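Local coordinates for protein glucosidase (Croceicoccus marinus, PDB 5Z3K) that probably hydrolyses O-glycosidic bonds as a bacterial beta-glucosidase of glycoside hydrolase family 39, at residues G14-N19 with T343-A348; S10-E15 with I428-W433. One frame throughout, in Å; residues are numbered along the deposited sequence.

Contact 1 of 2, residues G14-N19 with T343-A348; sequences GEPIGN and TTERLA
The guanidinium of Arg-346 carries the end of Ile-17 over one of its faces, with CD1 4.1 Å from NE. Beyond it, NH1 salt-bridges Asp-293 and donates to a water that in turn donates to Asn-19 O. CG of Arg-346 stands anti to the backbone N (chi1 -175°) and the chain is extended as far as NE; on the way Arg-346 CG lies 3.9 Å from Ile-17 CD1, so the isoleucine covers methylenes as well as the charged head. The other branch turns to Ala-348, two residues on, Ile-17 CG2 meeting Ala-348 CB at 3.6 Å.

The backbone evidence is two bonds at Arg-346. Ile-17 N donates to Arg-346 O at 2.9 Å (155° at the hydrogen), with the donor tilted from the carbonyl plane, and Arg-346 N donates to Gly-18 O at 2.8 Å, bent to 143°. A second water joins Glu-15 O to Ala-348 N.

Pro-16 and Glu-345 lie side by side and point the same way, Pro-16 CB 3.8 Å from Glu-345 CB and Pro-16 CG 4.0 Å from Glu-345 OE2. That oxygen salt-bridges Arg-363 of strand 357-363, against which Thr-344 and Glu-345 form a classic beta bulge. An alanine in place of Glu-345 would probably leave Arg-363 without this carboxylate partner and uncover the part of the Pro-16 ring that the longer chain now flanks.

The short, weakly bonded strand 16-17 lies along the side of strand 345-350 away from 357-363, held by two backbone bonds and water bridges. Its apolar side chains pack beside charged ones whose salt bridges go to residues outside the two segments, Asp-293 and Arg-363, so side chains meet across the contact by packing alone and the direct polar bonds are those of the backbone.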
loop_
_atom_site.group_PDB
_atom_site.type_symbol
_atom_site.label_atom_id
_atom_site.label_comp_id
_atom_site.label_asym_id
_atom_site.label_seq_id
_atom_site.Cartn_x
_atom_site.Cartn_y
_atom_site.Cartn_z
ATOM N N GLY A 14 -24.182 16.116 -3.600
ATOM C CA GLY A 14 -25.438 15.495 -3.974
ATOM C C GLY A 14 -25.381 14.620 -5.202
ATOM O O GLY A 14 -26.391 14.020 -5.577
ATOM N N GLU A 15 -24.225 14.541 -5.850
ATOM C CA GLU A 15 -24.141 13.677 -7.015
ATOM C C GLU A 15 -22.764 13.040 -7.133
ATOM O O GLU A 15 -21.739 13.737 -7.182
ATOM C CB GLU A 15 -24.466 14.449 -8.284
ATOM C CG GLU A 15 -23.605 15.668 -8.493
ATOM C CD GLU A 15 -24.143 16.545 -9.592
ATOM O OE1 GLU A 15 -25.358 16.440 -9.883
ATOM O OE2 GLU A 15 -23.352 17.331 -10.160
ATOM N N PRO A 16 -22.701 11.721 -7.202
ATOM C CA PRO A 16 -21.403 11.074 -7.371
ATOM C C PRO A 16 -20.855 11.326 -8.766
ATOM O O PRO A 16 -21.600 11.371 -9.748
ATOM C CB PRO A 16 -21.714 9.592 -7.141
ATOM C CG PRO A 16 -23.146 9.447 -7.479
ATOM C CD PRO A 16 -23.814 10.756 -7.179
ATOM N N ILE A 17 -19.533 11.502 -8.841
ATOM C CA ILE A 17 -18.847 11.554 -10.127
ATOM C C ILE A 17 -18.415 10.174 -10.595
ATOM O O ILE A 17 -18.072 10.006 -11.778
ATOM C CB ILE A 17 -17.654 12.527 -10.040
ATOM C CG1 ILE A 17 -16.532 11.934 -9.174
ATOM C CG2 ILE A 17 -18.140 13.885 -9.480
ATOM C CD1 ILE A 17 -15.194 12.677 -9.268
ATOM N N GLY A 18 -18.467 9.175 -9.727
ATOM C CA GLY A 18 -17.946 7.860 -10.029
ATOM C C GLY A 18 -17.631 7.153 -8.728
ATOM O O GLY A 18 -17.846 7.690 -7.645
ATOM N N ASN A 19 -17.102 5.941 -8.856
ATOM C CA ASN A 19 -16.791 5.149 -7.666
ATOM C C ASN A 19 -15.441 5.547 -7.086
ATOM O O ASN A 19 -14.469 5.754 -7.819
ATOM C CB ASN A 19 -16.782 3.656 -7.991
ATOM C CG ASN A 19 -18.162 3.106 -8.244
ATOM O OD1 ASN A 19 -19.162 3.642 -7.756
ATOM N ND2 ASN A 19 -18.231 2.027 -9.009
ATOM N N THR A 343 -15.066 5.448 1.489
ATOM C CA THR A 343 -16.324 5.877 0.905
ATOM C C THR A 343 -16.506 5.187 -0.441
ATOM O O THR A 343 -15.553 4.692 -1.046
ATOM C CB THR A 343 -16.363 7.392 0.737
ATOM O OG1 THR A 343 -15.346 7.801 -0.188
ATOM C CG2 THR A 343 -16.148 8.077 2.081
ATOM N N THR A 344 -17.749 5.106 -0.894
ATOM C CA THR A 344 -17.989 4.376 -2.127
ATOM C C THR A 344 -18.281 5.273 -3.303
ATOM O O THR A 344 -17.935 4.921 -4.429
ATOM C CB THR A 344 -19.144 3.390 -1.962
ATOM O OG1 THR A 344 -20.296 4.090 -1.502
ATOM C CG2 THR A 344 -18.763 2.307 -0.952
ATOM N N GLU A 345 -18.908 6.411 -3.068
ATOM C CA GLU A 345 -19.257 7.331 -4.139
ATOM C C GLU A 345 -18.321 8.527 -4.042
ATOM O O GLU A 345 -18.366 9.280 -3.068
ATOM C CB GLU A 345 -20.729 7.717 -4.038
ATOM C CG GLU A 345 -21.629 6.507 -4.301
ATOM C CD GLU A 345 -23.110 6.820 -4.251
ATOM O OE1 GLU A 345 -23.903 5.963 -4.695
ATOM O OE2 GLU A 345 -23.484 7.910 -3.765
ATOM N N ARG A 346 -17.447 8.678 -5.034
ATOM C CA ARG A 346 -16.567 9.832 -5.052
ATOM C C ARG A 346 -17.364 11.068 -5.439
ATOM O O ARG A 346 -18.238 11.011 -6.306
ATOM C CB ARG A 346 -15.417 9.615 -6.037
ATOM C CG ARG A 346 -14.387 10.730 -6.029
ATOM C CD ARG A 346 -13.132 10.263 -6.721
ATOM N NE ARG A 346 -12.156 11.328 -6.900
ATOM C CZ ARG A 346 -11.168 11.265 -7.779
ATOM N NH1 ARG A 346 -11.039 10.191 -8.554
ATOM N NH2 ARG A 346 -10.314 12.270 -7.888
ATOM N N LEU A 347 -17.066 12.180 -4.774
ATOM C CA LEU A 347 -17.733 13.454 -4.992
ATOM C C LEU A 347 -16.772 14.418 -5.664
ATOM O O LEU A 347 -15.559 14.310 -5.495
ATOM C CB LEU A 347 -18.217 14.049 -3.660
ATOM C CG LEU A 347 -19.290 13.236 -2.936
ATOM C CD1 LEU A 347 -19.558 13.802 -1.534
ATOM C CD2 LEU A 347 -20.575 13.156 -3.753
ATOM N N ALA A 348 -17.320 15.368 -6.422
ATOM C CA ALA A 348 -16.485 16.366 -7.080
ATOM C C ALA A 348 -15.979 17.385 -6.071
ATOM O O ALA A 348 -16.775 18.005 -5.360
ATOM C CB ALA A 348 -17.275 17.085 -8.176
HETATM O O HOH W 1 -20.078 15.672 -6.849
HETATM O O HOH W 2 -12.057 7.277 -7.910
#

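Contact 2 of 2, residues S10-E15 with I428-W433; sequences SVNAGE and IGHLPW
Asn-12 meets His-430 because CG of the asparagine is anti to its backbone N (chi1 -170°), while CG of the histidine lies beside its own N and anti to the carbonyl carbon (chi1 -57°). The two side chains approach at a slant, amide and imidazole planes 24° apart. Asn-12 OD1 comes to 3.6 Å from His-430 CB and 3.8 Å from CD2 of that ring, an approach by packing. The same OD1 accepts Gly-14 N at 3.0 Å, an Asx turn that helps to set the rotation of the amide just where the chain turns a corner.

Before the turn the backbones run parallel, Val-11 paired with Ile-428 and Asn-12 with Gly-429. Gly-429 straddles Asn-12 in the usual parallel pattern: its N donates to Val-11 O at 2.9 Å, and its O accepts Ala-13 N, both bonds nearly straight. Strand 6-13 here is the first strand of the chain, set between 423-429 and 345-350 in a mixed sheet distinct from the parallel barrel, consistent with the beta-sandwich domain that accompanies the TIM barrel in family 39 enzymes.

On the face that carries Val-11 and Ile-428, these two chains lie side by side, and Ile-428 CG2 also reaches Ala-13 CB at 3.7 Å. That small methyl group sits against three partners: Leu-431 CD2 approaches Ala-13 CB to 3.9 Å, and Pro-432 CD lies 4.2 Å from it. Ile-370 and Ile-372 of strand 369-376 pack against this apolar cluster, with Ile-480 of strand 474-482 alongside Ile-428 and Leu-431.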
loop_
_atom_site.group_PDB
_atom_site.type_symbol
_atom_site.label_atom_id
_atom_site.label_comp_id
_atom_site.label_asym_id
_atom_site.label_seq_id
_atom_site.Cartn_x
_atom_site.Cartn_y
_atom_site.Cartn_z
ATOM N N SER A 10 -14.599 23.767 -3.372
ATOM C CA SER A 10 -16.034 23.555 -3.436
ATOM C C SER A 10 -16.319 22.095 -3.741
ATOM O O SER A 10 -15.641 21.482 -4.570
ATOM C CB SER A 10 -16.690 24.452 -4.496
ATOM O OG SER A 10 -15.949 24.416 -5.693
ATOM N N VAL A 11 -17.344 21.561 -3.078
ATOM C CA VAL A 11 -17.775 20.176 -3.213
ATOM C C VAL A 11 -19.269 20.156 -3.497
ATOM O O VAL A 11 -20.035 20.876 -2.848
ATOM C CB VAL A 11 -17.471 19.371 -1.936
ATOM C CG1 VAL A 11 -18.239 18.042 -1.928
ATOM C CG2 VAL A 11 -15.977 19.147 -1.797
ATOM N N ASN A 12 -19.680 19.353 -4.472
ATOM C CA ASN A 12 -21.089 19.035 -4.679
ATOM C C ASN A 12 -21.341 17.681 -4.028
ATOM O O ASN A 12 -20.919 16.648 -4.556
ATOM C CB ASN A 12 -21.456 19.002 -6.166
ATOM C CG ASN A 12 -22.965 18.903 -6.392
ATOM O OD1 ASN A 12 -23.686 18.307 -5.589
ATOM N ND2 ASN A 12 -23.447 19.483 -7.496
ATOM N N ALA A 13 -22.040 17.686 -2.896
ATOM C CA ALA A 13 -22.264 16.479 -2.110
ATOM C C ALA A 13 -23.481 15.677 -2.561
ATOM O O ALA A 13 -23.761 14.628 -1.979
ATOM C CB ALA A 13 -22.407 16.844 -0.628
ATOM N N GLY A 14 -24.182 16.116 -3.600
ATOM C CA GLY A 14 -25.438 15.495 -3.974
ATOM C C GLY A 14 -25.381 14.620 -5.202
ATOM O O GLY A 14 -26.391 14.020 -5.577
ATOM N N GLU A 15 -24.225 14.541 -5.850
ATOM C CA GLU A 15 -24.141 13.677 -7.015
ATOM C C GLU A 15 -22.764 13.040 -7.133
ATOM O O GLU A 15 -21.739 13.737 -7.182
ATOM C CB GLU A 15 -24.466 14.449 -8.284
ATOM C CG GLU A 15 -23.605 15.668 -8.493
ATOM C CD GLU A 15 -24.143 16.545 -9.592
ATOM O OE1 GLU A 15 -25.358 16.440 -9.883
ATOM O OE2 GLU A 15 -23.352 17.331 -10.160
ATOM N N ILE A 428 -19.500 23.236 0.733
ATOM C CA ILE A 428 -20.152 21.983 0.389
ATOM C C ILE A 428 -21.622 22.280 0.132
ATOM O O ILE A 428 -22.331 22.748 1.025
ATOM C CB ILE A 428 -19.992 20.929 1.496
ATOM C CG1 ILE A 428 -18.524 20.777 1.907
ATOM C CG2 ILE A 428 -20.542 19.606 1.025
ATOM C CD1 ILE A 428 -18.180 21.411 3.248
ATOM N N GLY A 429 -22.080 22.010 -1.080
ATOM C CA GLY A 429 -23.469 22.242 -1.409
ATOM C C GLY A 429 -24.228 20.961 -1.681
ATOM O O GLY A 429 -23.624 19.901 -1.861
ATOM N N HIS A 430 -25.561 21.058 -1.685
ATOM C CA HIS A 430 -26.445 19.952 -2.047
ATOM C C HIS A 430 -26.225 18.718 -1.171
ATOM O O HIS A 430 -26.129 17.594 -1.670
ATOM C CB HIS A 430 -26.282 19.592 -3.525
ATOM C CG HIS A 430 -26.541 20.737 -4.448
ATOM N ND1 HIS A 430 -27.805 21.231 -4.681
ATOM C CD2 HIS A 430 -25.696 21.496 -5.185
ATOM C CE1 HIS A 430 -27.732 22.240 -5.532
ATOM N NE2 HIS A 430 -26.463 22.423 -5.852
ATOM N N LEU A 431 -26.158 18.924 0.144
ATOM C CA LEU A 431 -26.068 17.786 1.048
ATOM C C LEU A 431 -27.215 16.827 0.738
ATOM O O LEU A 431 -28.358 17.278 0.573
ATOM C CB LEU A 431 -26.115 18.223 2.512
ATOM C CG LEU A 431 -24.875 18.971 3.010
ATOM C CD1 LEU A 431 -25.045 19.468 4.447
ATOM C CD2 LEU A 431 -23.642 18.100 2.892
ATOM N N PRO A 432 -26.945 15.524 0.581
ATOM C CA PRO A 432 -27.918 14.653 -0.099
ATOM C C PRO A 432 -29.142 14.333 0.729
ATOM O O PRO A 432 -30.172 13.952 0.156
ATOM C CB PRO A 432 -27.107 13.386 -0.407
ATOM C CG PRO A 432 -26.019 13.365 0.626
ATOM C CD PRO A 432 -25.700 14.819 0.927
ATOM N N TRP A 433 -29.070 14.463 2.047
ATOM C CA TRP A 433 -30.222 14.238 2.907
ATOM C C TRP A 433 -31.065 15.496 3.088
ATOM O O TRP A 433 -32.023 15.479 3.869
ATOM C CB TRP A 433 -29.757 13.714 4.269
ATOM C CG TRP A 433 -28.738 14.600 4.885
ATOM C CD1 TRP A 433 -28.964 15.766 5.548
ATOM C CD2 TRP A 433 -27.317 14.404 4.887
ATOM N NE1 TRP A 433 -27.772 16.312 5.969
ATOM C CE2 TRP A 433 -26.746 15.495 5.571
ATOM C CE3 TRP A 433 -26.477 13.415 4.376
ATOM C CZ2 TRP A 433 -25.371 15.629 5.750
ATOM C CZ3 TRP A 433 -25.113 13.540 4.567
ATOM C CH2 TRP A 433 -24.575 14.634 5.248
#

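Overall arrangement
Contact 1 is a surface contact and contact 2 is partly buried; their centres are about 10 Å apart. Both start from the same N-terminal chain, share Gly-14 and Glu-15, and reach one mixed sheet, in which strand 6-13 lies next to 345-350. Before the corner at Gly-14 and Glu-15 the chain lies between 423-429, parallel, and 345-350, antiparallel; after it, the chain keeps a looser antiparallel pairing with 345-350. Their chemistry follows their place. Each has two backbone bonds between its segments, but contact 1 adds water bridges and charged chains paired outside it, whereas contact 2 adds buried aliphatic groups. They touch where Leu-347 CD1 packs 3.9 Å from Ala-13 CA.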